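Local coordinates for protein arginine kinase (Cydia pomonella granulosis virus, PDB 6VVG) that probably phosphorylates serine or threonine residues of proteins with ATP, and binds adenosine monophosphate in its nucleotide pocket, at residues P182-H187 with T192-W197; T176-S181 with T209-D214; R254-L259 with D269-H274; L239-H244 with K248-V253. All coordinates share one frame; numbering follows the deposited sequence.

Overall arrangement
All four contacts lie in the C-terminal, mainly helical lobe of the protein kinase fold. Following the chain from the N terminus, contact 2 opens first, at 176-181. Contact 1 then opens and closes within that loop, joining the short helix 182-185 to the start of helix 192-208. Contact 2 closes at 209-214, just past the end of helix 192-208. Contact 4 follows in series and ties 239-244 to helix 247-256. Contact 3 comes last and joins the end of that same helix to helix 268-272. Trp-196 and Trp-197 connect contact 1 to contact 3, and Leu-239 packs contact 4 against Pro-212 of contact 2.

Contact 1 (P182-H187 with T192-W197); sequences PEKIRH and TSFDWW
Glu-183 OE1 is gripped by several partners. A water lying 2.7 Å from Glu-183 OE1 donates to it and also to Ser-193 OG, so solvent joins two side chains that do not bond directly. Ser-193 OG is held as well by Gln-191. The main partner of Glu-183 OE1 is Arg-264, in a salt bridge. This is the glutamate of the Ala-Pro-Glu motif of protein kinases, here Ser-Pro-Glu, and its pairing with an arginine of the C-terminal lobe is a hallmark of the family. The other oxygen, Glu-183 OE2, forms a salt bridge with Arg-186 NH2 at 3.3 Å, whose hydrogen bond is weak.

Two CH-pi contacts make up most of the packing on helix 192-208, the F helix of the kinase fold. Lys-184 CB stands over one face of the Phe-194 ring, 3.7 Å from its centroid. With CG anti to the backbone N (chi1 -174°) and an extended chain beyond, Lys-184 passes CE2 and CD2 of Phe-194 and carries NZ to Asn-140 and Asp-174. At the CE1 corner of the same ring, Glu-183 CB approaches obliquely to 3.8 Å from Phe-194 CE1. Trp-197 takes the proline of the motif. Pro-182 CD sits almost squarely over its six-membered ring, 3.4 Å from the centroid and 7° off the ring normal.

Contact 2 (T176-S181 with T209-D214); sequences TTVYFS and TEYPFD
A chi1 of 179° at Tyr-211 turns its ring away from the backbone N and toward Val-178. On the other side, chi1 of -68° leaves CG1 of Val-178 4.0 Å from Tyr-211 OH, farther than CB, so the valine meets the phenol chiefly through CB. The link between them is one short hydrogen bond. Tyr-211 OH donates to Val-178 O at 2.6 Å. The hydroxyl lies in the carbonyl plane, on a lone pair, with a C=O...O angle of 124°. Val-178 CB rests 3.3 Å from Tyr-211 OH and 3.8 Å from Tyr-211 CZ, so the polar end of the ring is also packed by carbon. Pro-212 CD covers part of one face of the same ring, 3.4 Å above its plane.

Val-178 belongs to a short 3-10 turn just before the Ser-Pro-Glu motif, a position consistent with the P+1 loop of protein kinases. Thr-176 OG1 of this loop bonds to Lys-143, as in many serine/threonine kinases. The contact thus ties this loop to the one that follows helix 192-208. Tyr-211 lies among both nearby helices, touching Glu-205 of helix 192-208 and Met-231 of helix 228-235.

Contact 3 (R254-L259 with D269-H274); sequences RRMLAL and DEIIKH
Met-256 and Ile-271 form the close, buried part of this contact. Met-256 SD lies 3.7 Å from Ile-271 CG1, and the two side chains cross at about a right angle. The thioether bends at both chi2 (-66°) and chi3 (-63°), and this curl brings Met-256 CE to 4.0 Å from Ile-271 CD1. Val-199 and Trp-196 of helix 192-208 pack beside the pair.

The second pair is looser. Arg-255 is exposed, and its CD comes only to 4.2 Å from His-274 NE2, near the plane of the imidazole at its edge. The guanidinium and ring planes stand 40° apart. Arg-255 NE and His-274 NE2 do not meet each other. Both turn to the same oxygen, Asp-251 OD2, the arginine by a salt bridge and the histidine by a hydrogen bond. This shared carboxylate probably offsets the arginine charge beside the ring. His-274 ND1 is bonded to the backbone N of Phe-276, so both ring nitrogens are held and the rotation of the ring is fixed.

Helices 247-256 and 268-272 correspond to alphaH and alphaI of the kinase C-terminal lobe. The His-Pro-Phe sequence beginning at His-274 is a common ending of that lobe.

Contact 4 (L239-H244 with K248-V253); sequences LPTIEH and KANDFV
The amide of Asn-250 faces the backbone of Ile-242 with both of its polar atoms. Thr-241 CG2 lies on one side of the amide plane, and Ile-242 CB approaches from the other, 3.4 Å from Asn-250 OD1. At the edge, Ile-242 N donates to Asn-250 OD1 at 2.7 Å, in the carbonyl plane and on a lone pair, with an N-H...O angle of 162°. Asn-250 ND2 returns a bond of 2.9 Å to Ile-242 O, which lies within 3° of the amide plane. The asparagine so closes a two-bond ring with a single residue and holds the loop before helix 247-256, the H helix of the kinase C-terminal lobe, against that helix. The paired bonds fix the rotation of the amide.

A water 2.9 Å from Asn-250 OD1 donates to it and to Pro-240 O, so this oxygen accepts twice. Pro-240 O is also bonded to Tyr-204 of helix 192-208.

Apolar packing continues one turn along the helix, at Val-253. Leu-239 CD2 comes to 3.6 Å from Val-253 O and also touches the valine side chain. Tyr-204 backs the group. Val-253 CG2 also meets Ile-242, 4.1 Å from its CD1.

Contact 1 (P182-H187 with T192-W197)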
# COMPACT_ATOMS: atom_id res chain seq x y z
N PRO A 182 -18.81 -9.99 -11.12
CA PRO A 182 -19.40 -9.14 -12.17
C PRO A 182 -18.81 -7.74 -12.19
O PRO A 182 -18.58 -7.17 -13.27
CB PRO A 182 -20.90 -9.12 -11.81
CG PRO A 182 -21.11 -10.40 -11.03
CD PRO A 182 -19.83 -10.61 -10.25
N GLU A 183 -18.53 -7.19 -11.01
CA GLU A 183 -18.03 -5.82 -10.93
C GLU A 183 -16.60 -5.72 -11.45
O GLU A 183 -16.25 -4.74 -12.12
CB GLU A 183 -18.11 -5.34 -9.48
CG GLU A 183 -19.53 -5.15 -8.95
CD GLU A 183 -20.29 -6.45 -8.79
OE1 GLU A 183 -19.67 -7.46 -8.40
OE2 GLU A 183 -21.51 -6.46 -9.05
N LYS A 184 -15.76 -6.71 -11.16
CA LYS A 184 -14.40 -6.68 -11.69
C LYS A 184 -14.40 -6.85 -13.20
O LYS A 184 -13.61 -6.21 -13.90
CB LYS A 184 -13.53 -7.76 -11.04
CG LYS A 184 -12.06 -7.67 -11.45
CD LYS A 184 -11.16 -8.54 -10.59
CE LYS A 184 -9.72 -8.52 -11.11
NZ LYS A 184 -8.74 -9.04 -10.12
N ILE A 185 -15.29 -7.70 -13.72
CA ILE A 185 -15.43 -7.83 -15.17
C ILE A 185 -15.75 -6.48 -15.79
O ILE A 185 -15.25 -6.14 -16.87
CB ILE A 185 -16.51 -8.88 -15.51
CG1 ILE A 185 -16.04 -10.28 -15.10
CG2 ILE A 185 -16.82 -8.84 -17.00
CD1 ILE A 185 -17.16 -11.30 -14.99
N ARG A 186 -16.58 -5.68 -15.11
CA ARG A 186 -17.01 -4.39 -15.61
C ARG A 186 -16.07 -3.26 -15.22
O ARG A 186 -16.45 -2.08 -15.31
CB ARG A 186 -18.43 -4.09 -15.11
CG ARG A 186 -19.47 -5.10 -15.59
CD ARG A 186 -20.91 -4.63 -15.34
NE ARG A 186 -21.17 -4.33 -13.94
CZ ARG A 186 -21.79 -5.16 -13.10
NH1 ARG A 186 -22.21 -6.34 -13.52
NH2 ARG A 186 -21.98 -4.80 -11.84
N HIS A 187 -14.85 -3.59 -14.80
CA HIS A 187 -13.81 -2.60 -14.49
C HIS A 187 -14.28 -1.58 -13.46
O HIS A 187 -13.98 -0.39 -13.55
CB HIS A 187 -13.34 -1.88 -15.76
CG HIS A 187 -12.57 -2.75 -16.71
ND1 HIS A 187 -11.28 -3.15 -16.46
CD2 HIS A 187 -12.91 -3.28 -17.90
CE1 HIS A 187 -10.86 -3.91 -17.46
NE2 HIS A 187 -11.83 -4.00 -18.35
N THR A 192 -14.04 -4.44 -1.66
CA THR A 192 -14.11 -5.66 -0.87
C THR A 192 -14.98 -6.71 -1.55
O THR A 192 -14.72 -7.92 -1.40
CB THR A 192 -14.64 -5.38 0.54
OG1 THR A 192 -15.91 -4.73 0.46
CG2 THR A 192 -13.67 -4.49 1.30
N SER A 193 -16.00 -6.29 -2.29
CA SER A 193 -16.90 -7.25 -2.93
C SER A 193 -16.15 -8.15 -3.91
O SER A 193 -16.57 -9.28 -4.15
CB SER A 193 -18.04 -6.51 -3.64
OG SER A 193 -17.58 -5.83 -4.80
N PHE A 194 -15.05 -7.66 -4.48
CA PHE A 194 -14.20 -8.51 -5.31
C PHE A 194 -13.79 -9.76 -4.54
O PHE A 194 -13.92 -10.89 -5.03
CB PHE A 194 -12.95 -7.76 -5.76
CG PHE A 194 -13.17 -6.75 -6.85
CD1 PHE A 194 -14.41 -6.18 -7.05
CD2 PHE A 194 -12.12 -6.37 -7.66
CE1 PHE A 194 -14.60 -5.25 -8.05
CE2 PHE A 194 -12.30 -5.43 -8.66
CZ PHE A 194 -13.54 -4.87 -8.85
N ASP A 195 -13.27 -9.56 -3.33
CA ASP A 195 -12.83 -10.67 -2.50
C ASP A 195 -14.01 -11.54 -2.09
O ASP A 195 -13.91 -12.78 -2.09
CB ASP A 195 -12.11 -10.15 -1.26
CG ASP A 195 -10.67 -9.74 -1.54
OD1 ASP A 195 -10.16 -10.05 -2.63
OD2 ASP A 195 -10.05 -9.10 -0.66
N TRP A 196 -15.14 -10.93 -1.73
CA TRP A 196 -16.27 -11.70 -1.24
C TRP A 196 -16.82 -12.62 -2.33
O TRP A 196 -17.21 -13.76 -2.04
CB TRP A 196 -17.36 -10.76 -0.72
CG TRP A 196 -16.91 -9.98 0.49
CD1 TRP A 196 -17.15 -8.67 0.75
CD2 TRP A 196 -16.13 -10.47 1.58
NE1 TRP A 196 -16.58 -8.31 1.95
CE2 TRP A 196 -15.94 -9.40 2.48
CE3 TRP A 196 -15.57 -11.72 1.90
CZ2 TRP A 196 -15.22 -9.54 3.66
CZ3 TRP A 196 -14.86 -11.85 3.08
CH2 TRP A 196 -14.69 -10.76 3.94
N TRP A 197 -16.84 -12.15 -3.58
CA TRP A 197 -17.27 -13.02 -4.68
C TRP A 197 -16.35 -14.22 -4.80
O TRP A 197 -16.81 -15.36 -4.93
CB TRP A 197 -17.30 -12.23 -5.99
CG TRP A 197 -17.69 -13.05 -7.18
CD1 TRP A 197 -16.87 -13.81 -7.96
CD2 TRP A 197 -19.01 -13.18 -7.73
NE1 TRP A 197 -17.60 -14.41 -8.96
CE2 TRP A 197 -18.91 -14.04 -8.84
CE3 TRP A 197 -20.26 -12.66 -7.38
CZ2 TRP A 197 -20.02 -14.38 -9.61
CZ3 TRP A 197 -21.35 -13.00 -8.15
CH2 TRP A 197 -21.23 -13.85 -9.26
O HOH W 1 -17.51 -7.54 -6.83

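Contact 2 (T176-S181 with T209-D214)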
# COMPACT_ATOMS: atom_id res chain seq x y z
N THR A 176 -7.13 -14.36 -11.71
CA THR A 176 -7.70 -15.50 -12.41
C THR A 176 -9.12 -15.19 -12.86
O THR A 176 -10.00 -14.94 -12.02
CB THR A 176 -7.67 -16.75 -11.54
OG1 THR A 176 -6.37 -16.91 -10.97
CG2 THR A 176 -8.02 -17.99 -12.35
N THR A 177 -9.35 -15.26 -14.17
CA THR A 177 -10.61 -14.81 -14.75
C THR A 177 -11.81 -15.50 -14.13
O THR A 177 -12.84 -14.87 -13.88
CB THR A 177 -10.58 -15.06 -16.26
OG1 THR A 177 -9.42 -14.43 -16.83
CG2 THR A 177 -11.83 -14.54 -16.94
N VAL A 178 -11.69 -16.80 -13.84
CA VAL A 178 -12.87 -17.57 -13.45
C VAL A 178 -13.27 -17.27 -12.01
O VAL A 178 -14.28 -17.79 -11.51
CB VAL A 178 -12.64 -19.08 -13.63
CG1 VAL A 178 -12.54 -19.43 -15.12
CG2 VAL A 178 -11.39 -19.54 -12.89
N TYR A 179 -12.50 -16.43 -11.33
CA TYR A 179 -12.88 -15.92 -10.02
C TYR A 179 -13.34 -14.47 -10.07
O TYR A 179 -13.62 -13.88 -9.02
CB TYR A 179 -11.72 -16.06 -9.02
CG TYR A 179 -11.48 -17.47 -8.52
CD1 TYR A 179 -10.64 -18.34 -9.20
CD2 TYR A 179 -12.07 -17.93 -7.34
CE1 TYR A 179 -10.41 -19.63 -8.74
CE2 TYR A 179 -11.85 -19.22 -6.88
CZ TYR A 179 -11.01 -20.06 -7.58
OH TYR A 179 -10.78 -21.34 -7.13
N PHE A 180 -13.43 -13.88 -11.26
CA PHE A 180 -13.79 -12.47 -11.38
C PHE A 180 -15.25 -12.24 -11.03
O PHE A 180 -16.14 -12.91 -11.57
CB PHE A 180 -13.55 -11.97 -12.81
CG PHE A 180 -12.11 -11.70 -13.15
CD1 PHE A 180 -11.08 -12.12 -12.34
CD2 PHE A 180 -11.80 -11.03 -14.33
CE1 PHE A 180 -9.76 -11.87 -12.68
CE2 PHE A 180 -10.48 -10.78 -14.67
CZ PHE A 180 -9.46 -11.20 -13.85
N SER A 181 -15.52 -11.27 -10.16
CA SER A 181 -16.89 -10.86 -9.87
C SER A 181 -17.47 -10.09 -11.04
O SER A 181 -16.74 -9.56 -11.89
CB SER A 181 -16.93 -10.00 -8.62
OG SER A 181 -16.43 -8.70 -8.88
N THR A 209 -17.12 -29.67 -4.30
CA THR A 209 -15.96 -30.17 -5.04
C THR A 209 -16.07 -29.87 -6.53
O THR A 209 -15.31 -30.44 -7.33
CB THR A 209 -15.74 -31.68 -4.84
OG1 THR A 209 -16.68 -32.42 -5.62
CG2 THR A 209 -15.88 -32.05 -3.38
N GLU A 210 -17.00 -29.01 -6.94
CA GLU A 210 -17.14 -28.60 -8.33
C GLU A 210 -17.14 -27.08 -8.42
O GLU A 210 -17.46 -26.37 -7.46
CB GLU A 210 -18.44 -29.15 -8.94
CG GLU A 210 -18.52 -30.67 -9.00
CD GLU A 210 -17.71 -31.26 -10.14
OE1 GLU A 210 -17.06 -30.49 -10.87
OE2 GLU A 210 -17.72 -32.50 -10.29
N TYR A 211 -16.76 -26.58 -9.60
CA TYR A 211 -16.78 -25.15 -9.90
C TYR A 211 -18.22 -24.70 -10.17
O TYR A 211 -18.97 -25.39 -10.86
CB TYR A 211 -15.89 -24.85 -11.11
CG TYR A 211 -15.86 -23.41 -11.54
CD1 TYR A 211 -15.05 -22.48 -10.89
CD2 TYR A 211 -16.63 -22.97 -12.60
CE1 TYR A 211 -15.03 -21.16 -11.28
CE2 TYR A 211 -16.61 -21.65 -13.00
CZ TYR A 211 -15.81 -20.75 -12.34
OH TYR A 211 -15.81 -19.43 -12.74
N PRO A 212 -18.64 -23.56 -9.61
CA PRO A 212 -20.07 -23.21 -9.68
C PRO A 212 -20.63 -23.11 -11.09
O PRO A 212 -21.74 -23.60 -11.34
CB PRO A 212 -20.15 -21.87 -8.94
CG PRO A 212 -18.70 -21.35 -8.88
CD PRO A 212 -17.87 -22.60 -8.78
N PHE A 213 -19.91 -22.49 -12.01
CA PHE A 213 -20.48 -22.08 -13.29
C PHE A 213 -20.06 -23.03 -14.41
O PHE A 213 -19.19 -23.89 -14.26
CB PHE A 213 -20.08 -20.64 -13.60
CG PHE A 213 -20.39 -19.68 -12.47
CD1 PHE A 213 -21.70 -19.41 -12.13
CD2 PHE A 213 -19.37 -19.08 -11.75
CE1 PHE A 213 -22.00 -18.55 -11.09
CE2 PHE A 213 -19.67 -18.21 -10.72
CZ PHE A 213 -20.98 -17.94 -10.39
N ASP A 214 -20.70 -22.84 -15.57
CA ASP A 214 -20.75 -23.86 -16.62
C ASP A 214 -19.58 -23.68 -17.58
O ASP A 214 -19.68 -23.08 -18.65
CB ASP A 214 -22.09 -23.76 -17.35
CG ASP A 214 -22.44 -25.02 -18.13
OD1 ASP A 214 -21.69 -26.01 -18.05
OD2 ASP A 214 -23.47 -25.00 -18.84

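Contact 3 (R254-L259 with D269-H274)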
# COMPACT_ATOMS: atom_id res chain seq x y z
N ARG A 254 -25.81 -19.62 -2.99
CA ARG A 254 -26.69 -18.87 -3.89
C ARG A 254 -26.54 -17.37 -3.66
O ARG A 254 -26.32 -16.60 -4.60
CB ARG A 254 -28.16 -19.27 -3.70
CG ARG A 254 -28.47 -20.75 -3.65
CD ARG A 254 -28.24 -21.46 -4.99
NE ARG A 254 -29.11 -22.62 -5.14
CZ ARG A 254 -29.81 -22.91 -6.23
NH1 ARG A 254 -30.58 -23.98 -6.27
NH2 ARG A 254 -29.71 -22.13 -7.30
N ARG A 255 -26.69 -16.95 -2.40
CA ARG A 255 -26.65 -15.53 -2.07
C ARG A 255 -25.24 -14.97 -2.14
O ARG A 255 -25.08 -13.76 -2.37
CB ARG A 255 -27.26 -15.31 -0.68
CG ARG A 255 -28.72 -15.74 -0.60
CD ARG A 255 -29.40 -15.41 0.73
NE ARG A 255 -30.80 -15.85 0.72
CZ ARG A 255 -31.84 -15.04 0.54
NH1 ARG A 255 -31.65 -13.74 0.37
NH2 ARG A 255 -33.07 -15.54 0.54
N MET A 256 -24.22 -15.80 -1.98
CA MET A 256 -22.85 -15.32 -2.17
C MET A 256 -22.59 -14.99 -3.64
O MET A 256 -21.79 -14.09 -3.93
CB MET A 256 -21.84 -16.37 -1.70
CG MET A 256 -21.72 -16.51 -0.19
SD MET A 256 -21.05 -15.05 0.63
CE MET A 256 -19.41 -14.95 -0.09
N LEU A 257 -23.25 -15.69 -4.56
CA LEU A 257 -22.95 -15.58 -5.99
C LEU A 257 -24.10 -15.00 -6.79
O LEU A 257 -24.14 -15.15 -8.02
CB LEU A 257 -22.55 -16.96 -6.54
CG LEU A 257 -21.30 -17.53 -5.86
CD1 LEU A 257 -21.03 -18.97 -6.25
CD2 LEU A 257 -20.09 -16.64 -6.19
N ALA A 258 -25.03 -14.31 -6.13
CA ALA A 258 -26.09 -13.60 -6.84
C ALA A 258 -25.48 -12.63 -7.84
O ALA A 258 -24.62 -11.82 -7.50
CB ALA A 258 -26.97 -12.85 -5.84
N LEU A 259 -25.93 -12.73 -9.09
CA LEU A 259 -25.45 -11.80 -10.12
C LEU A 259 -25.68 -10.36 -9.70
O LEU A 259 -24.78 -9.52 -9.77
CB LEU A 259 -26.13 -12.09 -11.45
CG LEU A 259 -25.86 -11.08 -12.56
CD1 LEU A 259 -24.36 -10.97 -12.82
CD2 LEU A 259 -26.60 -11.45 -13.84
N ASP A 269 -20.62 -8.02 7.02
CA ASP A 269 -21.73 -8.22 7.95
C ASP A 269 -22.80 -9.13 7.35
O ASP A 269 -23.37 -9.97 8.05
CB ASP A 269 -22.33 -6.87 8.34
CG ASP A 269 -21.51 -6.14 9.39
OD1 ASP A 269 -21.43 -6.65 10.52
OD2 ASP A 269 -20.95 -5.07 9.08
N GLU A 270 -23.08 -8.97 6.06
CA GLU A 270 -24.04 -9.86 5.41
C GLU A 270 -23.55 -11.30 5.45
O GLU A 270 -24.30 -12.22 5.80
CB GLU A 270 -24.26 -9.42 3.96
CG GLU A 270 -25.21 -8.25 3.79
CD GLU A 270 -25.21 -7.72 2.37
OE1 GLU A 270 -24.12 -7.51 1.81
OE2 GLU A 270 -26.31 -7.50 1.82
N ILE A 271 -22.28 -11.52 5.10
CA ILE A 271 -21.75 -12.88 5.03
C ILE A 271 -21.77 -13.52 6.41
O ILE A 271 -22.29 -14.62 6.60
CB ILE A 271 -20.32 -12.86 4.45
CG1 ILE A 271 -20.34 -12.32 3.02
CG2 ILE A 271 -19.71 -14.26 4.50
CD1 ILE A 271 -18.96 -11.93 2.50
N ILE A 272 -21.20 -12.83 7.41
CA ILE A 272 -20.98 -13.44 8.71
C ILE A 272 -22.28 -13.67 9.47
O ILE A 272 -22.31 -14.46 10.41
CB ILE A 272 -20.01 -12.55 9.52
CG1 ILE A 272 -19.35 -13.36 10.64
CG2 ILE A 272 -20.74 -11.34 10.09
CD1 ILE A 272 -18.38 -14.40 10.15
N LYS A 273 -23.37 -13.02 9.07
CA LYS A 273 -24.65 -13.17 9.75
C LYS A 273 -25.57 -14.17 9.06
O LYS A 273 -26.69 -14.38 9.54
CB LYS A 273 -25.35 -11.81 9.86
CG LYS A 273 -24.73 -10.89 10.91
CD LYS A 273 -25.41 -9.52 10.94
CE LYS A 273 -24.82 -8.65 12.05
NZ LYS A 273 -25.74 -7.56 12.46
N HIS A 274 -25.14 -14.80 7.97
CA HIS A 274 -26.00 -15.76 7.29
C HIS A 274 -26.15 -17.02 8.14
O HIS A 274 -25.20 -17.44 8.81
CB HIS A 274 -25.42 -16.12 5.93
CG HIS A 274 -26.33 -16.98 5.10
ND1 HIS A 274 -26.34 -18.35 5.17
CD2 HIS A 274 -27.29 -16.65 4.20
CE1 HIS A 274 -27.25 -18.83 4.35
NE2 HIS A 274 -27.84 -17.82 3.75

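Contact 4 (L239-H244 with K248-V253)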
# COMPACT_ATOMS: atom_id res chain seq x y z
N LEU A 239 -27.53 -21.32 -10.53
CA LEU A 239 -26.49 -21.96 -9.73
C LEU A 239 -26.95 -23.36 -9.34
O LEU A 239 -28.00 -23.51 -8.70
CB LEU A 239 -26.19 -21.15 -8.48
CG LEU A 239 -24.89 -21.50 -7.75
CD1 LEU A 239 -23.69 -21.10 -8.61
CD2 LEU A 239 -24.82 -20.85 -6.38
N PRO A 240 -26.21 -24.41 -9.71
CA PRO A 240 -26.65 -25.77 -9.36
C PRO A 240 -26.76 -25.97 -7.85
O PRO A 240 -25.91 -25.51 -7.08
CB PRO A 240 -25.57 -26.67 -9.97
CG PRO A 240 -24.96 -25.85 -11.07
CD PRO A 240 -25.03 -24.42 -10.60
N THR A 241 -27.81 -26.66 -7.44
CA THR A 241 -27.93 -27.10 -6.06
C THR A 241 -26.80 -28.07 -5.72
O THR A 241 -26.45 -28.94 -6.53
CB THR A 241 -29.28 -27.76 -5.81
OG1 THR A 241 -30.33 -26.83 -6.11
CG2 THR A 241 -29.40 -28.22 -4.37
N ILE A 242 -26.24 -27.93 -4.53
CA ILE A 242 -25.25 -28.88 -4.02
C ILE A 242 -26.03 -29.96 -3.28
O ILE A 242 -26.55 -29.73 -2.19
CB ILE A 242 -24.22 -28.20 -3.11
CG1 ILE A 242 -23.64 -26.97 -3.80
CG2 ILE A 242 -23.12 -29.18 -2.74
CD1 ILE A 242 -22.76 -26.12 -2.92
N GLU A 243 -26.10 -31.15 -3.87
CA GLU A 243 -27.11 -32.13 -3.47
C GLU A 243 -26.93 -32.57 -2.03
O GLU A 243 -27.90 -32.63 -1.26
CB GLU A 243 -27.07 -33.33 -4.41
CG GLU A 243 -28.27 -34.26 -4.31
CD GLU A 243 -29.59 -33.56 -4.56
OE1 GLU A 243 -29.59 -32.41 -5.06
OE2 GLU A 243 -30.65 -34.15 -4.26
N HIS A 244 -25.70 -32.88 -1.62
CA HIS A 244 -25.46 -33.55 -0.35
C HIS A 244 -24.86 -32.61 0.70
O HIS A 244 -24.05 -33.01 1.54
CB HIS A 244 -24.56 -34.77 -0.54
CG HIS A 244 -25.11 -35.78 -1.50
ND1 HIS A 244 -26.44 -36.15 -1.50
CD2 HIS A 244 -24.53 -36.49 -2.50
CE1 HIS A 244 -26.65 -37.04 -2.45
NE2 HIS A 244 -25.50 -37.26 -3.07
N LYS A 248 -29.13 -24.73 4.35
CA LYS A 248 -28.46 -23.49 4.72
C LYS A 248 -27.19 -23.30 3.91
O LYS A 248 -26.89 -22.19 3.46
CB LYS A 248 -28.14 -23.49 6.22
CG LYS A 248 -29.31 -23.07 7.10
CD LYS A 248 -29.04 -23.41 8.57
CE LYS A 248 -30.22 -23.02 9.45
NZ LYS A 248 -29.95 -23.25 10.90
N ALA A 249 -26.42 -24.38 3.71
CA ALA A 249 -25.20 -24.28 2.90
C ALA A 249 -25.53 -23.89 1.47
O ALA A 249 -24.82 -23.08 0.86
CB ALA A 249 -24.44 -25.60 2.94
N ASN A 250 -26.60 -24.46 0.91
CA ASN A 250 -27.00 -24.08 -0.44
C ASN A 250 -27.44 -22.62 -0.48
O ASN A 250 -26.99 -21.86 -1.34
CB ASN A 250 -28.12 -25.00 -0.93
CG ASN A 250 -27.58 -26.26 -1.57
OD1 ASN A 250 -26.95 -26.22 -2.63
ND2 ASN A 250 -27.81 -27.40 -0.93
N ASP A 251 -28.29 -22.20 0.46
CA ASP A 251 -28.72 -20.81 0.48
C ASP A 251 -27.54 -19.86 0.59
O ASP A 251 -27.57 -18.76 0.03
CB ASP A 251 -29.70 -20.58 1.63
CG ASP A 251 -30.48 -19.29 1.48
OD1 ASP A 251 -31.29 -19.19 0.54
OD2 ASP A 251 -30.27 -18.37 2.30
N PHE A 252 -26.49 -20.27 1.30
CA PHE A 252 -25.30 -19.44 1.43
C PHE A 252 -24.66 -19.18 0.07
O PHE A 252 -24.42 -18.02 -0.31
CB PHE A 252 -24.30 -20.09 2.38
CG PHE A 252 -23.07 -19.27 2.64
CD1 PHE A 252 -23.14 -18.11 3.40
CD2 PHE A 252 -21.84 -19.66 2.13
CE1 PHE A 252 -22.00 -17.36 3.64
CE2 PHE A 252 -20.70 -18.90 2.36
CZ PHE A 252 -20.79 -17.75 3.12
N VAL A 253 -24.39 -20.24 -0.70
CA VAL A 253 -23.65 -20.05 -1.94
C VAL A 253 -24.51 -19.34 -2.98
O VAL A 253 -24.00 -18.53 -3.77
CB VAL A 253 -23.10 -21.39 -2.46
CG1 VAL A 253 -22.18 -22.02 -1.42
CG2 VAL A 253 -24.22 -22.33 -2.85
O HOH W 2 -26.63 -24.18 -4.64